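Local coordinates for putative uncharacterized protein PH0242 (Pyrococcus horikoshii, PDB 3VU1) that forms the C-terminal globular domain of AglB, an archaeal member of the oligosaccharyltransferase family, and holds a calcium ion, at residues A[191-195]-A[204-210]; A[89-94]-A[213-218]; A[289-295]-A[312-318]. The contacts are given in a common frame with arbitrary orientation. Residue numbers count along the deposited sequence, not the author numbering.

Interactions 1 and 2 are neighbours, with centres 14 Å apart. The hairpin of strands 192-196 and 200-205 is followed, after a short turn, by helix 212-218; T210 O probably accepts a hydrogen bond from K215 NZ, and V214 packs on Y195 and A209. Along the chain the hairpin falls between the two halves of interaction 2, so strand 86-90 and helix 212-218 come together across a long excursion that includes the many-stranded sheet of the insert region. Interaction 3 follows later, in the Peripheral 1 region, its centre 37 Å from that of interaction 1. Interactions 1 and 2 thus form one continuous region, with interaction 3 standing apart; its nearest atoms are about 17 Å from interaction 2.

Interaction 1: residues A[191-195]-A[204-210]; sequences PYVVY and AYYKVAT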
loop_
_atom_site.group_PDB
_atom_site.type_symbol
_atom_site.label_atom_id
_atom_site.label_comp_id
_atom_site.label_asym_id
_atom_site.label_seq_id
_atom_site.Cartn_x
_atom_site.Cartn_y
_atom_site.Cartn_z
ATOM N N PRO A 191 -26.638 -8.485 -3.275
ATOM C CA PRO A 191 -25.862 -7.237 -3.275
ATOM C C PRO A 191 -24.389 -7.486 -3.628
ATOM O O PRO A 191 -23.476 -7.116 -2.875
ATOM C CB PRO A 191 -26.051 -6.718 -1.851
ATOM C CG PRO A 191 -26.265 -7.952 -1.028
ATOM C CD PRO A 191 -26.705 -9.076 -1.923
ATOM N N TYR A 192 -24.183 -8.095 -4.794
ATOM C CA TYR A 192 -22.865 -8.457 -5.258
ATOM C C TYR A 192 -22.540 -7.802 -6.567
ATOM O O TYR A 192 -23.422 -7.496 -7.361
ATOM C CB TYR A 192 -22.759 -9.973 -5.384
ATOM C CG TYR A 192 -22.738 -10.648 -4.039
ATOM C CD1 TYR A 192 -23.924 -10.960 -3.381
ATOM C CD2 TYR A 192 -21.525 -10.944 -3.403
ATOM C CE1 TYR A 192 -23.907 -11.559 -2.130
ATOM C CE2 TYR A 192 -21.506 -11.546 -2.154
ATOM C CZ TYR A 192 -22.697 -11.845 -1.522
ATOM O OH TYR A 192 -22.694 -12.434 -0.279
ATOM N N VAL A 193 -21.256 -7.595 -6.776
ATOM C CA VAL A 193 -20.706 -7.034 -7.997
ATOM C C VAL A 193 -19.907 -8.165 -8.654
ATOM O O VAL A 193 -19.331 -8.987 -7.929
ATOM C CB VAL A 193 -19.796 -5.808 -7.668
ATOM C CG1 VAL A 193 -18.928 -5.410 -8.858
ATOM C CG2 VAL A 193 -20.635 -4.624 -7.202
ATOM N N VAL A 194 -19.885 -8.237 -9.994
ATOM C CA VAL A 194 -19.069 -9.255 -10.658
ATOM C C VAL A 194 -18.009 -8.613 -11.489
ATOM O O VAL A 194 -18.268 -7.621 -12.130
ATOM C CB VAL A 194 -19.885 -10.207 -11.524
ATOM C CG1 VAL A 194 -18.967 -11.092 -12.350
ATOM C CG2 VAL A 194 -20.751 -11.083 -10.649
ATOM N N TYR A 195 -16.800 -9.156 -11.436
ATOM C CA TYR A 195 -15.733 -8.732 -12.340
ATOM C C TYR A 195 -15.289 -9.915 -13.178
ATOM O O TYR A 195 -14.886 -10.955 -12.627
ATOM C CB TYR A 195 -14.536 -8.186 -11.585
ATOM C CG TYR A 195 -14.806 -6.919 -10.816
ATOM C CD1 TYR A 195 -15.140 -5.729 -11.463
ATOM C CD2 TYR A 195 -14.721 -6.907 -9.413
ATOM C CE1 TYR A 195 -15.375 -4.568 -10.737
ATOM C CE2 TYR A 195 -14.944 -5.758 -8.689
ATOM C CZ TYR A 195 -15.266 -4.592 -9.346
ATOM O OH TYR A 195 -15.482 -3.460 -8.590
ATOM N N ALA A 204 -17.791 -10.131 -5.648
ATOM C CA ALA A 204 -17.498 -9.347 -4.451
ATOM C C ALA A 204 -18.744 -8.710 -3.848
ATOM O O ALA A 204 -19.589 -8.168 -4.548
ATOM C CB ALA A 204 -16.452 -8.279 -4.751
ATOM N N TYR A 205 -18.843 -8.778 -2.533
ATOM C CA TYR A 205 -19.908 -8.122 -1.813
ATOM C C TYR A 205 -19.734 -6.620 -2.003
ATOM O O TYR A 205 -18.607 -6.114 -2.088
ATOM C CB TYR A 205 -19.838 -8.532 -0.349
ATOM C CG TYR A 205 -20.907 -7.954 0.515
ATOM C CD1 TYR A 205 -22.243 -8.267 0.304
ATOM C CD2 TYR A 205 -20.590 -7.098 1.564
ATOM C CE1 TYR A 205 -23.237 -7.745 1.109
ATOM C CE2 TYR A 205 -21.577 -6.567 2.378
ATOM C CZ TYR A 205 -22.898 -6.905 2.144
ATOM O OH TYR A 205 -23.892 -6.399 2.943
ATOM N N TYR A 206 -20.850 -5.909 -2.090
ATOM C CA TYR A 206 -20.812 -4.531 -2.596
ATOM C C TYR A 206 -19.906 -3.619 -1.781
ATOM O O TYR A 206 -19.165 -2.832 -2.348
ATOM C CB TYR A 206 -22.223 -3.937 -2.793
ATOM C CG TYR A 206 -22.924 -3.466 -1.542
ATOM C CD1 TYR A 206 -22.991 -2.102 -1.221
ATOM C CD2 TYR A 206 -23.523 -4.373 -0.673
ATOM C CE1 TYR A 206 -23.638 -1.660 -0.069
ATOM C CE2 TYR A 206 -24.176 -3.940 0.474
ATOM C CZ TYR A 206 -24.237 -2.587 0.771
ATOM O OH TYR A 206 -24.905 -2.174 1.913
ATOM N N LYS A 207 -19.936 -3.773 -0.461
ATOM C CA LYS A 207 -19.112 -2.960 0.441
ATOM C C LYS A 207 -17.596 -3.085 0.222
ATOM O O LYS A 207 -16.830 -2.268 0.707
ATOM C CB LYS A 207 -19.460 -3.270 1.902
ATOM C CG LYS A 207 -20.842 -2.784 2.320
ATOM C CD LYS A 207 -21.112 -3.041 3.790
ATOM C CE LYS A 207 -22.482 -2.507 4.179
ATOM N NZ LYS A 207 -22.764 -2.764 5.623
ATOM N N VAL A 208 -17.164 -4.114 -0.489
ATOM C CA VAL A 208 -15.748 -4.324 -0.712
ATOM C C VAL A 208 -15.456 -4.553 -2.189
ATOM O O VAL A 208 -14.340 -4.942 -2.545
ATOM C CB VAL A 208 -15.175 -5.484 0.135
ATOM C CG1 VAL A 208 -15.294 -5.181 1.612
ATOM C CG2 VAL A 208 -15.861 -6.807 -0.193
ATOM N N ALA A 209 -16.436 -4.259 -3.051
ATOM C CA ALA A 209 -16.236 -4.330 -4.514
ATOM C C ALA A 209 -15.050 -3.533 -5.055
ATOM O O ALA A 209 -14.370 -3.994 -5.951
ATOM C CB ALA A 209 -17.491 -3.927 -5.245
ATOM N N THR A 210 -14.791 -2.344 -4.524
ATOM C CA THR A 210 -13.676 -1.537 -5.028
ATOM C C THR A 210 -12.483 -1.465 -4.073
ATOM O O THR A 210 -11.662 -0.556 -4.166
ATOM C CB THR A 210 -14.130 -0.117 -5.415
ATOM O OG1 THR A 210 -14.717 0.546 -4.277
ATOM C CG2 THR A 210 -15.146 -0.177 -6.576
#
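Start at P191, where the chain enters the strand: its O takes a hydrogen bond from Y206 N (3.0 Å), and its ring rests against two tyrosines, CG 3.7 Å from Y205 CE1 and CB 3.6 Å from Y206 CD2. Next, Y192 sits opposite Y205 in a non-hydrogen-bonded antiparallel pair. The edge of the Y205 ring points at the face of the Y192 ring in a T-shaped stack, centroids 5.7 Å apart and planes at 64°. V193 and A204 form the hydrogen-bonded pair, V193 N to A204 O 2.8 Å and A204 N to V193 O 3.0 Å. On the face they share, V193 CG2 touches A209 CB at 3.8 Å, because the chain folds back after Y205. Y195 reaches that returning turn, its OH donating to A209 O (2.9 Å). This is the end of a β-hairpin within a larger sheet: strand 168-171 flanks 192-196, strand 125-130 flanks 200-205, and V208 packs on helix 97-103.

Interaction 2: residues A[89-94]-A[213-218]; sequences IYLNDW and FVKLAF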
loop_
_atom_site.group_PDB
_atom_site.type_symbol
_atom_site.label_atom_id
_atom_site.label_comp_id
_atom_site.label_asym_id
_atom_site.label_seq_id
_atom_site.Cartn_x
_atom_site.Cartn_y
_atom_site.Cartn_z
ATOM N N ILE A 89 1.100 -9.226 -1.841
ATOM C CA ILE A 89 -0.308 -9.485 -2.039
ATOM C C ILE A 89 -0.454 -10.939 -2.427
ATOM O O ILE A 89 0.284 -11.459 -3.275
ATOM C CB ILE A 89 -0.890 -8.547 -3.087
ATOM C CG1 ILE A 89 -0.897 -7.124 -2.523
ATOM C CG2 ILE A 89 -2.269 -9.006 -3.526
ATOM C CD1 ILE A 89 -1.917 -6.842 -1.428
ATOM N N TYR A 90 -1.398 -11.594 -1.776
ATOM C CA TYR A 90 -1.566 -13.019 -1.902
ATOM C C TYR A 90 -2.983 -13.297 -2.372
ATOM O O TYR A 90 -3.940 -13.105 -1.622
ATOM C CB TYR A 90 -1.295 -13.648 -0.532
ATOM C CG TYR A 90 -1.281 -15.161 -0.500
ATOM C CD1 TYR A 90 -0.843 -15.898 -1.605
ATOM C CD2 TYR A 90 -1.679 -15.858 0.647
ATOM C CE1 TYR A 90 -0.825 -17.272 -1.578
ATOM C CE2 TYR A 90 -1.654 -17.239 0.687
ATOM C CZ TYR A 90 -1.222 -17.941 -0.429
ATOM O OH TYR A 90 -1.207 -19.320 -0.434
ATOM N N LEU A 91 -3.133 -13.760 -3.610
ATOM C CA LEU A 91 -4.474 -14.017 -4.149
ATOM C C LEU A 91 -5.362 -14.907 -3.290
ATOM O O LEU A 91 -6.581 -14.769 -3.297
ATOM C CB LEU A 91 -4.397 -14.550 -5.565
ATOM C CG LEU A 91 -4.318 -13.433 -6.618
ATOM C CD1 LEU A 91 -2.994 -12.668 -6.552
ATOM C CD2 LEU A 91 -4.519 -14.055 -7.981
ATOM N N ASN A 92 -4.762 -15.793 -2.506
ATOM C CA ASN A 92 -5.548 -16.695 -1.667
ATOM C C ASN A 92 -6.168 -16.035 -0.455
ATOM O O ASN A 92 -7.014 -16.644 0.206
ATOM C CB ASN A 92 -4.703 -17.878 -1.265
ATOM C CG ASN A 92 -4.387 -18.763 -2.451
ATOM O OD1 ASN A 92 -5.172 -18.811 -3.398
ATOM N ND2 ASN A 92 -3.224 -19.448 -2.428
ATOM N N ASP A 93 -5.796 -14.781 -0.184
ATOM C CA ASP A 93 -6.435 -14.066 0.920
ATOM C C ASP A 93 -7.928 -13.777 0.723
ATOM O O ASP A 93 -8.606 -13.361 1.673
ATOM C CB ASP A 93 -5.639 -12.840 1.389
ATOM C CG ASP A 93 -4.355 -13.228 2.141
ATOM O OD1 ASP A 93 -4.382 -14.240 2.911
ATOM O OD2 ASP A 93 -3.316 -12.535 1.950
ATOM N N TRP A 94 -8.463 -14.034 -0.467
ATOM C CA TRP A 94 -9.921 -13.990 -0.610
ATOM C C TRP A 94 -10.515 -14.831 0.508
ATOM O O TRP A 94 -11.542 -14.471 1.096
ATOM C CB TRP A 94 -10.394 -14.444 -2.010
ATOM C CG TRP A 94 -10.149 -15.919 -2.244
ATOM C CD1 TRP A 94 -9.039 -16.522 -2.857
ATOM C CD2 TRP A 94 -10.983 -17.039 -1.785
ATOM N NE1 TRP A 94 -9.148 -17.891 -2.824
ATOM C CE2 TRP A 94 -10.282 -18.272 -2.201
ATOM C CE3 TRP A 94 -12.195 -17.144 -1.099
ATOM C CZ2 TRP A 94 -10.793 -19.539 -1.935
ATOM C CZ3 TRP A 94 -12.699 -18.429 -0.834
ATOM C CH2 TRP A 94 -12.003 -19.601 -1.240
ATOM N N PHE A 213 -7.493 -4.527 -2.171
ATOM C CA PHE A 213 -7.080 -5.903 -2.399
ATOM C C PHE A 213 -7.555 -6.419 -3.768
ATOM O O PHE A 213 -6.789 -7.030 -4.506
ATOM C CB PHE A 213 -7.614 -6.815 -1.314
ATOM C CG PHE A 213 -7.377 -8.279 -1.582
ATOM C CD1 PHE A 213 -8.438 -9.128 -1.886
ATOM C CD2 PHE A 213 -6.112 -8.811 -1.525
ATOM C CE1 PHE A 213 -8.240 -10.485 -2.129
ATOM C CE2 PHE A 213 -5.895 -10.175 -1.761
ATOM C CZ PHE A 213 -6.953 -11.012 -2.065
ATOM N N VAL A 214 -8.829 -6.185 -4.078
ATOM C CA VAL A 214 -9.399 -6.557 -5.356
ATOM C C VAL A 214 -8.584 -5.943 -6.499
ATOM O O VAL A 214 -8.283 -6.635 -7.466
ATOM C CB VAL A 214 -10.878 -6.126 -5.433
ATOM C CG1 VAL A 214 -11.353 -6.124 -6.866
ATOM C CG2 VAL A 214 -11.758 -7.051 -4.604
ATOM N N LYS A 215 -8.198 -4.665 -6.376
ATOM C CA LYS A 215 -7.398 -3.999 -7.396
ATOM C C LYS A 215 -6.043 -4.659 -7.565
ATOM O O LYS A 215 -5.641 -4.950 -8.682
ATOM C CB LYS A 215 -7.147 -2.517 -7.074
ATOM C CG LYS A 215 -8.343 -1.583 -6.947
ATOM C CD LYS A 215 -7.809 -0.155 -6.731
ATOM C CE LYS A 215 -8.890 0.836 -6.323
ATOM N NZ LYS A 215 -9.409 0.679 -4.925
ATOM N N LEU A 216 -5.325 -4.859 -6.467
ATOM C CA LEU A 216 -3.940 -5.314 -6.528
ATOM C C LEU A 216 -3.786 -6.826 -6.673
ATOM O O LEU A 216 -2.775 -7.283 -7.195
ATOM C CB LEU A 216 -3.153 -4.849 -5.299
ATOM C CG LEU A 216 -2.990 -3.335 -5.038
ATOM C CD1 LEU A 216 -2.419 -3.100 -3.645
ATOM C CD2 LEU A 216 -2.150 -2.621 -6.090
ATOM N N ALA A 217 -4.762 -7.596 -6.189
ATOM C CA ALA A 217 -4.743 -9.058 -6.349
ATOM C C ALA A 217 -5.074 -9.483 -7.787
ATOM O O ALA A 217 -4.504 -10.441 -8.302
ATOM C CB ALA A 217 -5.711 -9.727 -5.377
ATOM N N PHE A 218 -5.993 -8.765 -8.425
ATOM C CA PHE A 218 -6.568 -9.235 -9.655
ATOM C C PHE A 218 -6.418 -8.251 -10.789
ATOM O O PHE A 218 -7.088 -8.396 -11.781
ATOM C CB PHE A 218 -8.038 -9.560 -9.424
ATOM C CG PHE A 218 -8.270 -10.440 -8.223
ATOM C CD1 PHE A 218 -9.022 -9.987 -7.144
ATOM C CD2 PHE A 218 -7.704 -11.726 -8.154
ATOM C CE1 PHE A 218 -9.215 -10.797 -6.017
ATOM C CE2 PHE A 218 -7.900 -12.540 -7.033
ATOM C CZ PHE A 218 -8.648 -12.070 -5.957
#
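Apolar packing does most of the work here. I89 points at the helix and spreads over three of its residues: CG2 lies 4.2 Å from F213 CE2 and 4.0 Å from A217 CB, while CG1 is 4.2 Å from L216 CB. L91 continues the surface, with CG 4.1 Å from A217 CB and 3.7 Å from F218 CE2; its CD1 makes a close contact, 3.2 Å, with the backbone O of A217. In fold terms, helix 212-218 lies against the end of strand 86-90, an inner strand of a small mixed sheet, just where that strand passes into a 3-10 turn. Contacts between ring and backbone come next. The edge of the F213 ring meets Y90 O (3.5 Å from CE2) and L91 O (4.0 Å from CZ), and F213 CZ is 3.7 Å from W94 N. The turn is held by D93 N to Y90 O (2.9 Å), and N92 ND2 donates to Y90 OH (2.8 Å). Farther out, F213 also meets F97 of helix 97-103, and L216 O accepts from Y248 OH.

Interaction 3: residues A[289-295]-A[312-318]; sequences DIKNATL and GEIKYMN
The open end of the β-hairpin of strands 293-301 and 304-314 (Peripheral 1 region) carries a G1 β-bulge: N292 and A293 both face I314. N292 is left-handed (phi/psi 52/56) and K315 helical (-65/-44), so both strands turn a corner. I290 pairs with M317, K291 with Y316, A293 with I314 and T294 with E313. The axes of strands 293-295 and 312-314 come within 4.5 Å, their N-to-C directions at 153°. N292 N bonds K315 O (2.7 Å), A293 N bonds I314 O (2.8 Å) and M317 N bonds I290 O (3.0 Å). On the buried face, I314 (m,t) fills the hollow between I290 (m,t), A293 and L295 (m,t): its CB is 3.9 Å from I290 CG2, its CD1 3.8 Å from L295 CD2. L295 leans over bare G312, where a CB would crowd its CD1. This face packs on I283 and I325; Y316 (chi1 t) projects from the other, beside K291. D289 takes the backbone NH of calcium ligand H319, and its OD2 a weak bond from Y316 OH at 3.5 Å.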
loop_
_atom_site.group_PDB
_atom_site.type_symbol
_atom_site.label_atom_id
_atom_site.label_comp_id
_atom_site.label_asym_id
_atom_site.label_seq_id
_atom_site.Cartn_x
_atom_site.Cartn_y
_atom_site.Cartn_z
ATOM N N ASP A 289 1.649 13.727 3.569
ATOM C CA ASP A 289 1.873 14.932 2.771
ATOM C C ASP A 289 3.286 15.057 2.210
ATOM O O ASP A 289 4.252 14.526 2.792
ATOM C CB ASP A 289 1.551 16.176 3.602
ATOM C CG ASP A 289 0.091 16.242 4.008
ATOM O OD1 ASP A 289 -0.812 15.769 3.273
ATOM O OD2 ASP A 289 -0.151 16.778 5.091
ATOM N N ILE A 290 3.406 15.769 1.088
ATOM C CA ILE A 290 4.708 16.316 0.661
ATOM C C ILE A 290 4.938 17.624 1.442
ATOM O O ILE A 290 4.030 18.450 1.491
ATOM C CB ILE A 290 4.714 16.575 -0.855
ATOM C CG1 ILE A 290 4.473 15.255 -1.595
ATOM C CG2 ILE A 290 6.035 17.183 -1.294
ATOM C CD1 ILE A 290 3.898 15.401 -2.982
ATOM N N LYS A 291 6.102 17.781 2.082
ATOM C CA LYS A 291 6.481 18.999 2.843
ATOM C C LYS A 291 7.922 19.352 2.565
ATOM O O LYS A 291 8.813 18.510 2.770
ATOM C CB LYS A 291 6.413 18.801 4.363
ATOM C CG LYS A 291 5.021 18.691 4.949
ATOM C CD LYS A 291 5.021 18.497 6.460
ATOM C CE LYS A 291 5.348 17.066 6.848
ATOM N NZ LYS A 291 4.862 16.760 8.222
ATOM N N ASN A 292 8.163 20.594 2.137
ATOM C CA ASN A 292 9.534 21.114 2.027
ATOM C C ASN A 292 10.358 20.167 1.240
ATOM O O ASN A 292 11.373 19.705 1.723
ATOM C CB ASN A 292 10.191 21.295 3.415
ATOM C CG ASN A 292 9.362 22.165 4.347
ATOM O OD1 ASN A 292 8.876 23.231 3.973
ATOM N ND2 ASN A 292 9.162 21.687 5.548
ATOM N N ALA A 293 9.894 19.872 0.036
ATOM C CA ALA A 293 10.429 18.813 -0.797
ATOM C C ALA A 293 11.189 19.379 -2.000
ATOM O O ALA A 293 10.798 20.406 -2.552
ATOM C CB ALA A 293 9.279 17.916 -1.274
ATOM N N THR A 294 12.253 18.693 -2.407
ATOM C CA THR A 294 12.977 19.005 -3.641
ATOM C C THR A 294 12.757 17.909 -4.688
ATOM O O THR A 294 12.847 16.726 -4.356
ATOM C CB THR A 294 14.488 19.118 -3.370
ATOM O OG1 THR A 294 14.681 19.957 -2.239
ATOM C CG2 THR A 294 15.225 19.715 -4.561
ATOM N N LEU A 295 12.486 18.305 -5.938
ATOM C CA LEU A 295 12.401 17.362 -7.054
ATOM C C LEU A 295 13.723 17.216 -7.823
ATOM O O LEU A 295 14.394 18.215 -8.128
ATOM C CB LEU A 295 11.309 17.778 -8.012
ATOM C CG LEU A 295 9.967 18.045 -7.365
ATOM C CD1 LEU A 295 8.971 18.600 -8.376
ATOM C CD2 LEU A 295 9.441 16.767 -6.739
ATOM N N GLY A 312 12.874 21.308 -9.344
ATOM C CA GLY A 312 11.699 21.856 -8.658
ATOM C C GLY A 312 11.667 21.689 -7.162
ATOM O O GLY A 312 12.482 20.976 -6.586
ATOM N N GLU A 313 10.723 22.381 -6.542
ATOM C CA GLU A 313 10.479 22.292 -5.111
ATOM C C GLU A 313 8.994 22.190 -4.851
ATOM O O GLU A 313 8.195 22.697 -5.638
ATOM C CB GLU A 313 10.983 23.527 -4.421
ATOM C CG GLU A 313 12.489 23.599 -4.335
ATOM C CD GLU A 313 12.954 24.850 -3.621
ATOM O OE1 GLU A 313 14.081 24.829 -3.098
ATOM O OE2 GLU A 313 12.188 25.844 -3.576
ATOM N N ILE A 314 8.600 21.515 -3.772
ATOM C CA ILE A 314 7.193 21.551 -3.360
ATOM C C ILE A 314 7.173 21.839 -1.891
ATOM O O ILE A 314 7.603 20.995 -1.108
ATOM C CB ILE A 314 6.446 20.238 -3.617
ATOM C CG1 ILE A 314 6.625 19.783 -5.064
ATOM C CG2 ILE A 314 4.978 20.426 -3.295
ATOM C CD1 ILE A 314 6.345 18.317 -5.282
ATOM N N LYS A 315 6.712 23.043 -1.532
ATOM C CA LYS A 315 6.646 23.483 -0.126
ATOM C C LYS A 315 5.633 22.603 0.614
ATOM O O LYS A 315 5.906 22.090 1.713
ATOM C CB LYS A 315 6.353 25.001 0.003
ATOM C CG LYS A 315 4.982 25.540 -0.469
ATOM C CD LYS A 315 4.377 24.942 -1.771
ATOM C CE LYS A 315 4.951 25.512 -3.071
ATOM N NZ LYS A 315 4.583 26.950 -3.243
ATOM N N TYR A 316 4.502 22.370 -0.046
ATOM C CA TYR A 316 3.440 21.630 0.551
ATOM C C TYR A 316 2.441 21.122 -0.471
ATOM O O TYR A 316 1.909 21.899 -1.277
ATOM C CB TYR A 316 2.707 22.478 1.611
ATOM C CG TYR A 316 1.516 21.747 2.218
ATOM C CD1 TYR A 316 1.719 20.764 3.193
ATOM C CD2 TYR A 316 0.201 22.007 1.784
ATOM C CE1 TYR A 316 0.657 20.072 3.724
ATOM C CE2 TYR A 316 -0.879 21.322 2.314
ATOM C CZ TYR A 316 -0.640 20.358 3.288
ATOM O OH TYR A 316 -1.662 19.628 3.851
ATOM N N MET A 317 2.164 19.820 -0.400
ATOM C CA MET A 317 1.021 19.237 -1.095
ATOM C C MET A 317 0.216 18.319 -0.151
ATOM O O MET A 317 0.774 17.438 0.478
ATOM C CB MET A 317 1.490 18.490 -2.348
ATOM C CG MET A 317 0.352 17.995 -3.229
ATOM S SD MET A 317 0.832 17.202 -4.793
ATOM C CE MET A 317 1.822 18.499 -5.531
ATOM N N ASN A 318 -1.087 18.546 -0.038
ATOM C CA ASN A 318 -1.969 17.635 0.696
ATOM C C ASN A 318 -2.151 16.285 -0.002
ATOM O O ASN A 318 -2.510 16.241 -1.186
ATOM C CB ASN A 318 -3.344 18.261 0.884
ATOM C CG ASN A 318 -4.202 17.480 1.865
ATOM O OD1 ASN A 318 -4.775 16.447 1.538
ATOM N ND2 ASN A 318 -4.277 17.968 3.082
#